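Type 3 secretion system regulator YopR (Yersinia pestis, PDB 1Z21) may regulate assembly of the type III secretion injectisome by controlling secretion or polymerisation of the needle subunit YscF, and is involved in pathogenesis. Local coordinates at residues W14-Y18 / K71-I76; V80-I84 / L96-N101. One frame throughout, in Å; residues are numbered along the deposited sequence.

Contact 1 (W14-Y18 / K71-I76)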
ATOM      1  N   TRP A  14       0.801   5.907 -12.539  1.00 16.92           N
ATOM      2  CA  TRP A  14      -0.021   6.842 -11.783  1.00 16.86           C
ATOM      3  C   TRP A  14      -0.748   7.785 -12.740  1.00 17.53           C
ATOM      4  O   TRP A  14      -1.897   8.139 -12.494  1.00 17.75           O
ATOM      5  CB  TRP A  14       0.801   7.613 -10.754  1.00 16.83           C
ATOM      6  CG  TRP A  14       1.045   6.851  -9.473  1.00 15.42           C
ATOM      7  CD1 TRP A  14       2.254   6.442  -8.977  1.00 14.04           C
ATOM      8  CD2 TRP A  14       0.062   6.422  -8.522  1.00 14.86           C
ATOM      9  NE1 TRP A  14       2.080   5.788  -7.784  1.00 13.81           N
ATOM     10  CE2 TRP A  14       0.745   5.751  -7.484  1.00 13.13           C
ATOM     11  CE3 TRP A  14      -1.335   6.522  -8.447  1.00 14.70           C
ATOM     12  CZ2 TRP A  14       0.087   5.205  -6.381  1.00 14.19           C
ATOM     13  CZ3 TRP A  14      -1.998   5.971  -7.342  1.00 15.55           C
ATOM     14  CH2 TRP A  14      -1.282   5.319  -6.327  1.00 14.13           C
ATOM     15  N   GLN A  15      -0.079   8.171 -13.825  1.00 18.07           N
ATOM     16  CA  GLN A  15      -0.678   9.019 -14.856  1.00 18.87           C
ATOM     17  C   GLN A  15      -1.935   8.380 -15.397  1.00 18.45           C
ATOM     18  O   GLN A  15      -2.976   9.038 -15.482  1.00 18.56           O
ATOM     19  CB  GLN A  15       0.298   9.276 -16.011  1.00 19.34           C
ATOM     20  CG  GLN A  15       1.383  10.305 -15.717  1.00 21.55           C
ATOM     21  CD  GLN A  15       2.515  10.258 -16.735  1.00 24.25           C
ATOM     22  OE1 GLN A  15       2.324   9.787 -17.863  1.00 26.02           O
ATOM     23  NE2 GLN A  15       3.699  10.726 -16.336  1.00 27.29           N
ATOM     24  N   GLN A  16      -1.838   7.104 -15.757  1.00 18.31           N
ATOM     25  CA  GLN A  16      -2.972   6.381 -16.316  1.00 18.47           C
ATOM     26  C   GLN A  16      -4.046   6.138 -15.270  1.00 18.58           C
ATOM     27  O   GLN A  16      -5.235   6.185 -15.583  1.00 18.97           O
ATOM     28  CB  GLN A  16      -2.550   5.052 -16.958  1.00 18.89           C
ATOM     29  CG  GLN A  16      -1.866   5.183 -18.308  1.00 20.27           C
ATOM     30  CD  GLN A  16      -2.686   5.949 -19.336  1.00 20.90           C
ATOM     31  OE1 GLN A  16      -3.794   5.532 -19.684  1.00 22.67           O
ATOM     32  NE2 GLN A  16      -2.144   7.072 -19.816  1.00 24.46           N
ATOM     33  N   TYR A  17      -3.644   5.890 -14.027  1.00 17.37           N
ATOM     34  CA  TYR A  17      -4.631   5.668 -12.981  1.00 17.66           C
ATOM     35  C   TYR A  17      -5.491   6.917 -12.769  1.00 18.18           C
ATOM     36  O   TYR A  17      -6.712   6.830 -12.797  1.00 18.33           O
ATOM     37  CB  TYR A  17      -3.980   5.262 -11.659  1.00 16.88           C
ATOM     38  CG  TYR A  17      -4.981   5.185 -10.542  1.00 15.95           C
ATOM     39  CD1 TYR A  17      -5.901   4.151 -10.484  1.00 15.82           C
ATOM     40  CD2 TYR A  17      -5.034   6.171  -9.555  1.00 16.27           C
ATOM     41  CE1 TYR A  17      -6.848   4.096  -9.464  1.00 16.71           C
ATOM     42  CE2 TYR A  17      -5.977   6.121  -8.548  1.00 16.75           C
ATOM     43  CZ  TYR A  17      -6.875   5.085  -8.512  1.00 18.24           C
ATOM     44  OH  TYR A  17      -7.802   5.031  -7.507  1.00 21.60           O
ATOM     45  N   TYR A  18      -4.859   8.068 -12.564  1.00 19.30           N
ATOM     46  CA  TYR A  18      -5.585   9.292 -12.194  1.00 20.52           C
ATOM     47  C   TYR A  18      -6.389   9.876 -13.352  1.00 21.10           C
ATOM     48  O   TYR A  18      -7.431  10.489 -13.136  1.00 21.45           O
ATOM     49  CB  TYR A  18      -4.632  10.357 -11.645  1.00 20.92           C
ATOM     50  CG  TYR A  18      -4.230  10.120 -10.201  1.00 22.63           C
ATOM     51  CD1 TYR A  18      -5.185   9.947  -9.210  1.00 24.22           C
ATOM     52  CD2 TYR A  18      -2.887  10.053  -9.837  1.00 25.14           C
ATOM     53  CE1 TYR A  18      -4.819   9.708  -7.887  1.00 25.43           C
ATOM     54  CE2 TYR A  18      -2.511   9.825  -8.521  1.00 25.61           C
ATOM     55  CZ  TYR A  18      -3.472   9.649  -7.551  1.00 26.00           C
ATOM     56  OH  TYR A  18      -3.094   9.427  -6.243  1.00 28.43           O
ATOM     57  N   LYS A  71      -2.225  11.087  -0.909  1.00 19.72           N
ATOM     58  CA  LYS A  71      -3.371  10.290  -1.326  1.00 19.54           C
ATOM     59  C   LYS A  71      -2.974   8.999  -2.052  1.00 18.19           C
ATOM     60  O   LYS A  71      -3.781   8.087  -2.144  1.00 18.18           O
ATOM     61  CB  LYS A  71      -4.315  11.124  -2.208  1.00 20.21           C
ATOM     62  CG  LYS A  71      -3.695  11.586  -3.525  1.00 23.34           C
ATOM     63  CD  LYS A  71      -4.640  12.469  -4.361  1.00 26.30           C
ATOM     64  CE  LYS A  71      -3.875  13.226  -5.441  1.00 28.67           C
ATOM     65  NZ  LYS A  71      -4.654  13.318  -6.716  1.00 30.60           N
ATOM     66  N   ARG A  72      -1.751   8.925  -2.575  1.00 17.09           N
ATOM     67  CA  ARG A  72      -1.261   7.668  -3.179  1.00 16.56           C
ATOM     68  C   ARG A  72      -1.191   6.539  -2.163  1.00 16.28           C
ATOM     69  O   ARG A  72      -1.504   5.386  -2.474  1.00 15.42           O
ATOM     70  CB  ARG A  72       0.106   7.857  -3.842  1.00 16.55           C
ATOM     71  CG  ARG A  72       0.006   8.657  -5.108  1.00 17.74           C
ATOM     72  CD  ARG A  72       1.311   8.975  -5.778  1.00 18.61           C
ATOM     73  NE  ARG A  72       1.058   9.923  -6.855  1.00 19.85           N
ATOM     74  CZ  ARG A  72       1.906  10.221  -7.810  1.00 21.41           C
ATOM     75  NH1 ARG A  72       3.094   9.663  -7.854  1.00 20.87           N
ATOM     76  NH2 ARG A  72       1.554  11.093  -8.740  1.00 24.29           N
ATOM     77  N   TRP A  73      -0.776   6.871  -0.940  1.00 15.11           N
ATOM     78  CA  TRP A  73      -0.725   5.873   0.128  1.00 14.82           C
ATOM     79  C   TRP A  73      -2.098   5.245   0.389  1.00 14.31           C
ATOM     80  O   TRP A  73      -2.201   4.042   0.563  1.00 14.01           O
ATOM     81  CB  TRP A  73      -0.179   6.490   1.418  1.00 14.92           C
ATOM     82  CG  TRP A  73       1.310   6.686   1.441  1.00 14.89           C
ATOM     83  CD1 TRP A  73       2.161   6.679   0.382  1.00 14.04           C
ATOM     84  CD2 TRP A  73       2.116   6.935   2.596  1.00 14.88           C
ATOM     85  NE1 TRP A  73       3.450   6.898   0.799  1.00 14.47           N
ATOM     86  CE2 TRP A  73       3.452   7.045   2.160  1.00 14.96           C
ATOM     87  CE3 TRP A  73       1.848   7.041   3.962  1.00 15.20           C
ATOM     88  CZ2 TRP A  73       4.512   7.286   3.040  1.00 15.91           C
ATOM     89  CZ3 TRP A  73       2.904   7.284   4.830  1.00 13.56           C
ATOM     90  CH2 TRP A  73       4.209   7.398   4.369  1.00 15.17           C
ATOM     91  N   GLU A  74      -3.144   6.068   0.406  1.00 14.16           N
ATOM     92  CA  GLU A  74      -4.500   5.604   0.680  1.00 14.77           C
ATOM     93  C   GLU A  74      -4.979   4.639  -0.397  1.00 13.86           C
ATOM     94  O   GLU A  74      -5.495   3.586  -0.089  1.00 13.15           O
ATOM     95  CB  GLU A  74      -5.455   6.788   0.785  1.00 15.40           C
ATOM     96  CG  GLU A  74      -5.229   7.627   2.035  1.00 18.26           C
ATOM     97  CD  GLU A  74      -5.913   8.979   1.982  1.00 22.86           C
ATOM     98  OE1 GLU A  74      -6.440   9.359   0.916  1.00 24.20           O
ATOM     99  OE2 GLU A  74      -5.911   9.663   3.020  1.00 28.37           O
ATOM    100  N   ALA A  75      -4.757   4.989  -1.659  1.00 13.43           N
ATOM    101  CA  ALA A  75      -5.136   4.110  -2.769  1.00 12.92           C
ATOM    102  C   ALA A  75      -4.368   2.803  -2.751  1.00 13.13           C
ATOM    103  O   ALA A  75      -4.943   1.735  -2.937  1.00 13.60           O
ATOM    104  CB  ALA A  75      -4.916   4.826  -4.093  1.00 12.79           C
ATOM    105  N   ILE A  76      -3.058   2.891  -2.550  1.00 12.84           N
ATOM    106  CA  ILE A  76      -2.214   1.713  -2.474  1.00 12.77           C
ATOM    107  C   ILE A  76      -2.654   0.792  -1.337  1.00 12.67           C
ATOM    108  O   ILE A  76      -2.820  -0.394  -1.545  1.00 12.06           O
ATOM    109  CB  ILE A  76      -0.720   2.104  -2.351  1.00 12.91           C
ATOM    110  CG1 ILE A  76      -0.218   2.729  -3.672  1.00 12.49           C
ATOM    111  CG2 ILE A  76       0.135   0.903  -1.932  1.00 13.99           C
ATOM    112  CD1 ILE A  76      -0.047   1.760  -4.838  1.00 13.21           C
TER
HETATM  113  O   HOH W   1      -5.328   8.289  -4.714  1.00 27.25           O
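Trp14 presents its indole to the N-terminal part of helix 71-82. The guanidinium of Arg72 lies flat on it, planes 18° apart, with Arg72 CZ 4.1 Å from the centroid of the five-membered ring: a cation-pi stack. Farther back along the same side chain, Arg72 CG makes a CH-pi contact with the six-membered ring, 3.7 Å from its centroid. Outside partners hold both polar ends, Glu11 by a salt bridge to Arg72 and Asp67 by a hydrogen bond from Trp14 NE1. At the indole edge, Trp14 CZ2 meets Ile76 CG1 at 3.7 Å. These are two helices of the five-helix YopR core domain, their segments crossing at 79° with axes 13.2 Å apart, a gap wide enough for large side chains. Tyr17, which also touches Val27 and Leu28 of helix 25-43, just reaches Ala75 (OH to CB, 4.5 Å). Tyr18 takes Lys71 NZ over its ring face, 4.1 Å from the centroid, while one water bridges Tyr18 OH (2.9 Å) and Lys71 O (3.0 Å).

Contact 2 (V80-I84 / L96-N101)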
ATOM      1  N   VAL A  80      -3.854  -2.987  -1.800  1.00 17.05           N
ATOM      2  CA  VAL A  80      -3.134  -4.075  -1.149  1.00 17.37           C
ATOM      3  C   VAL A  80      -4.124  -5.006  -0.423  1.00 18.97           C
ATOM      4  O   VAL A  80      -4.054  -6.233  -0.554  1.00 18.45           O
ATOM      5  CB  VAL A  80      -2.047  -3.541  -0.167  1.00 17.01           C
ATOM      6  CG1 VAL A  80      -1.527  -4.641   0.740  1.00 16.02           C
ATOM      7  CG2 VAL A  80      -0.884  -2.920  -0.930  1.00 16.56           C
ATOM      8  N   LEU A  81      -5.040  -4.422   0.344  1.00 20.62           N
ATOM      9  CA  LEU A  81      -6.043  -5.205   1.069  1.00 22.74           C
ATOM     10  C   LEU A  81      -6.848  -6.115   0.139  1.00 24.30           C
ATOM     11  O   LEU A  81      -7.158  -7.244   0.507  1.00 24.25           O
ATOM     12  CB  LEU A  81      -7.001  -4.293   1.840  1.00 23.06           C
ATOM     13  CG  LEU A  81      -6.556  -3.849   3.237  1.00 24.60           C
ATOM     14  CD1 LEU A  81      -7.451  -2.747   3.722  1.00 25.57           C
ATOM     15  CD2 LEU A  81      -6.576  -5.003   4.229  1.00 25.74           C
ATOM     16  N   GLU A  82      -7.202  -5.624  -1.049  1.00 26.26           N
ATOM     17  CA  GLU A  82      -7.958  -6.429  -2.018  1.00 28.16           C
ATOM     18  C   GLU A  82      -7.274  -7.745  -2.409  1.00 29.39           C
ATOM     19  O   GLU A  82      -7.952  -8.717  -2.746  1.00 29.91           O
ATOM     20  CB  GLU A  82      -8.259  -5.634  -3.295  1.00 28.48           C
ATOM     21  CG  GLU A  82      -9.350  -4.590  -3.176  1.00 30.18           C
ATOM     22  CD  GLU A  82     -10.722  -5.176  -2.855  1.00 31.86           C
ATOM     23  OE1 GLU A  82     -10.840  -6.404  -2.695  1.00 34.24           O
ATOM     24  OE2 GLU A  82     -11.689  -4.402  -2.762  1.00 34.39           O
ATOM     25  N   GLY A  83      -5.940  -7.761  -2.390  1.00 30.38           N
ATOM     26  CA  GLY A  83      -5.165  -8.948  -2.706  1.00 31.24           C
ATOM     27  C   GLY A  83      -4.687  -9.777  -1.522  1.00 32.00           C
ATOM     28  O   GLY A  83      -3.896 -10.694  -1.703  1.00 32.58           O
ATOM     29  N   ILE A  84      -5.145  -9.456  -0.314  1.00 32.62           N
ATOM     30  CA  ILE A  84      -4.865 -10.278   0.864  1.00 33.35           C
ATOM     31  C   ILE A  84      -6.172 -10.595   1.597  1.00 33.92           C
ATOM     32  O   ILE A  84      -6.166 -10.954   2.779  1.00 34.82           O
ATOM     33  CB  ILE A  84      -3.835  -9.583   1.796  1.00 33.24           C
ATOM     34  CG1 ILE A  84      -4.418  -8.303   2.415  1.00 33.21           C
ATOM     35  CG2 ILE A  84      -2.566  -9.249   1.027  1.00 33.81           C
ATOM     36  CD1 ILE A  84      -3.462  -7.560   3.344  1.00 33.20           C
ATOM     37  N   LEU A  96      -1.749  -8.046   8.816  1.00 23.01           N
ATOM     38  CA  LEU A  96      -1.433  -6.970   7.869  1.00 22.13           C
ATOM     39  C   LEU A  96      -2.687  -6.162   7.562  1.00 21.77           C
ATOM     40  O   LEU A  96      -2.642  -4.940   7.441  1.00 21.35           O
ATOM     41  CB  LEU A  96      -0.806  -7.529   6.580  1.00 22.02           C
ATOM     42  CG  LEU A  96      -0.427  -6.511   5.486  1.00 21.87           C
ATOM     43  CD1 LEU A  96       0.453  -5.376   6.012  1.00 20.78           C
ATOM     44  CD2 LEU A  96       0.266  -7.199   4.307  1.00 21.05           C
ATOM     45  N   SER A  97      -3.816  -6.846   7.453  1.00 21.30           N
ATOM     46  CA  SER A  97      -5.080  -6.179   7.217  1.00 21.62           C
ATOM     47  C   SER A  97      -5.400  -5.191   8.331  1.00 20.59           C
ATOM     48  O   SER A  97      -5.871  -4.089   8.074  1.00 20.31           O
ATOM     49  CB  SER A  97      -6.190  -7.214   7.071  1.00 21.86           C
ATOM     50  OG  SER A  97      -5.928  -8.010   5.938  1.00 24.13           O
ATOM     51  N   GLU A  98      -5.123  -5.587   9.572  1.00 20.24           N
ATOM     52  CA  GLU A  98      -5.411  -4.742  10.732  1.00 19.41           C
ATOM     53  C   GLU A  98      -4.467  -3.548  10.775  1.00 18.30           C
ATOM     54  O   GLU A  98      -4.883  -2.430  11.064  1.00 17.95           O
ATOM     55  CB  GLU A  98      -5.303  -5.538  12.033  1.00 19.98           C
ATOM     56  CG  GLU A  98      -5.472  -4.706  13.302  1.00 21.11           C
ATOM     57  CD  GLU A  98      -6.816  -4.016  13.407  1.00 24.87           C
ATOM     58  OE1 GLU A  98      -7.738  -4.361  12.645  1.00 26.20           O
ATOM     59  OE2 GLU A  98      -6.959  -3.122  14.272  1.00 26.14           O
ATOM     60  N   LEU A  99      -3.196  -3.804  10.494  1.00 17.57           N
ATOM     61  CA  LEU A  99      -2.189  -2.753  10.367  1.00 17.95           C
ATOM     62  C   LEU A  99      -2.605  -1.695   9.358  1.00 16.59           C
ATOM     63  O   LEU A  99      -2.479  -0.499   9.603  1.00 15.93           O
ATOM     64  CB  LEU A  99      -0.873  -3.355   9.873  1.00 18.86           C
ATOM     65  CG  LEU A  99       0.398  -3.126  10.655  1.00 22.26           C
ATOM     66  CD1 LEU A  99       0.160  -3.321  12.151  1.00 22.94           C
ATOM     67  CD2 LEU A  99       1.434  -4.111  10.122  1.00 22.58           C
ATOM     68  N   ILE A 100      -3.068  -2.157   8.197  1.00 16.18           N
ATOM     69  CA  ILE A 100      -3.466  -1.273   7.120  1.00 15.80           C
ATOM     70  C   ILE A 100      -4.611  -0.401   7.568  1.00 15.74           C
ATOM     71  O   ILE A 100      -4.618   0.810   7.356  1.00 15.16           O
ATOM     72  CB  ILE A 100      -3.847  -2.082   5.869  1.00 16.15           C
ATOM     73  CG1 ILE A 100      -2.572  -2.620   5.220  1.00 16.23           C
ATOM     74  CG2 ILE A 100      -4.640  -1.211   4.886  1.00 16.04           C
ATOM     75  CD1 ILE A 100      -2.829  -3.544   4.040  1.00 17.18           C
ATOM     76  N   ASN A 101      -5.582  -1.016   8.219  1.00 15.85           N
ATOM     77  CA  ASN A 101      -6.727  -0.271   8.677  1.00 16.88           C
ATOM     78  C   ASN A 101      -6.370   0.784   9.739  1.00 16.45           C
ATOM     79  O   ASN A 101      -6.958   1.850   9.744  1.00 15.97           O
ATOM     80  CB  ASN A 101      -7.838  -1.235   9.087  1.00 17.78           C
ATOM     81  CG  ASN A 101      -8.456  -1.958   7.857  1.00 21.05           C
ATOM     82  OD1 ASN A 101      -8.893  -1.310   6.886  1.00 24.69           O
ATOM     83  ND2 ASN A 101      -8.455  -3.286   7.879  1.00 27.24           N
TER
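The C-terminal part of helix 71-82, with the residues up to Ile84, packs against the early part of helix 94-107, joining the last two helices of the all-helical, five-helix YopR core domain. The backbones come close here: Leu81 CA and Ser97 CA are 6.3 Å apart, near enough for short and medium-sized side chains to fill the space between them.

Apolar contacts do most of the work, and Ile100 is their hub. It points toward the partner segment and meets three residues. Its CG2 touches Leu81 CD1 at 3.4 Å, its CD1 meets Val80 CG1 at 3.7 Å, and the same CD1 lies 4.1 Å from Ile84 CD1. One turn earlier on that helix, Leu96 CG packs against Ile84 CD1 at 3.9 Å, so Ile84 CD1 touches both Leu96 and Ile100. Helix 25-43 lies against this patch too, with Leu39 and Leu40 touching Leu96 and Arg36 touching Ile84.

Within segment 80-84, two i to i-3 hydrogen bonds follow one another, Gly83 N to Val80 O (3.0 Å) and Ile84 N to Leu81 O (3.1 Å), and the CA-to-CB bond of Ile84 points toward the partner helix.

No hydrogen bond crosses between the segments; the polar side chains in the contact, Ser97 and Asn101, meet side-chain carbons. Asn101 OD1 is 3.8 Å from Leu81 CD1. Ser97 OG, hydrogen-bonded to Leu93 O just before the helix, makes van der Waals contact with Leu81 CD2 at 3.5 Å and Ile84 CD1 at 3.6 Å.

In the fold
From the N terminus, helix 6-19 comes first, and contact 1 brings its second half against the start of helix 71-82, closing a long loop of 52 residues that holds helices 25-43 and 52-66. Contact 2 opens only after that, at the far end of helix 71-82, and closes a short loop of 11 residues, most of it unmodelled, by bringing in helix 94-107. The two are thus in series, neither enclosing nor crossing the other. Helix 71-82 is common to both, though helix 94-107 also reaches back to its Trp73 and Glu74. The contact centres lie about 16 Å apart on opposite sides of the chain's centre, and helix 25-43 touches residues of both.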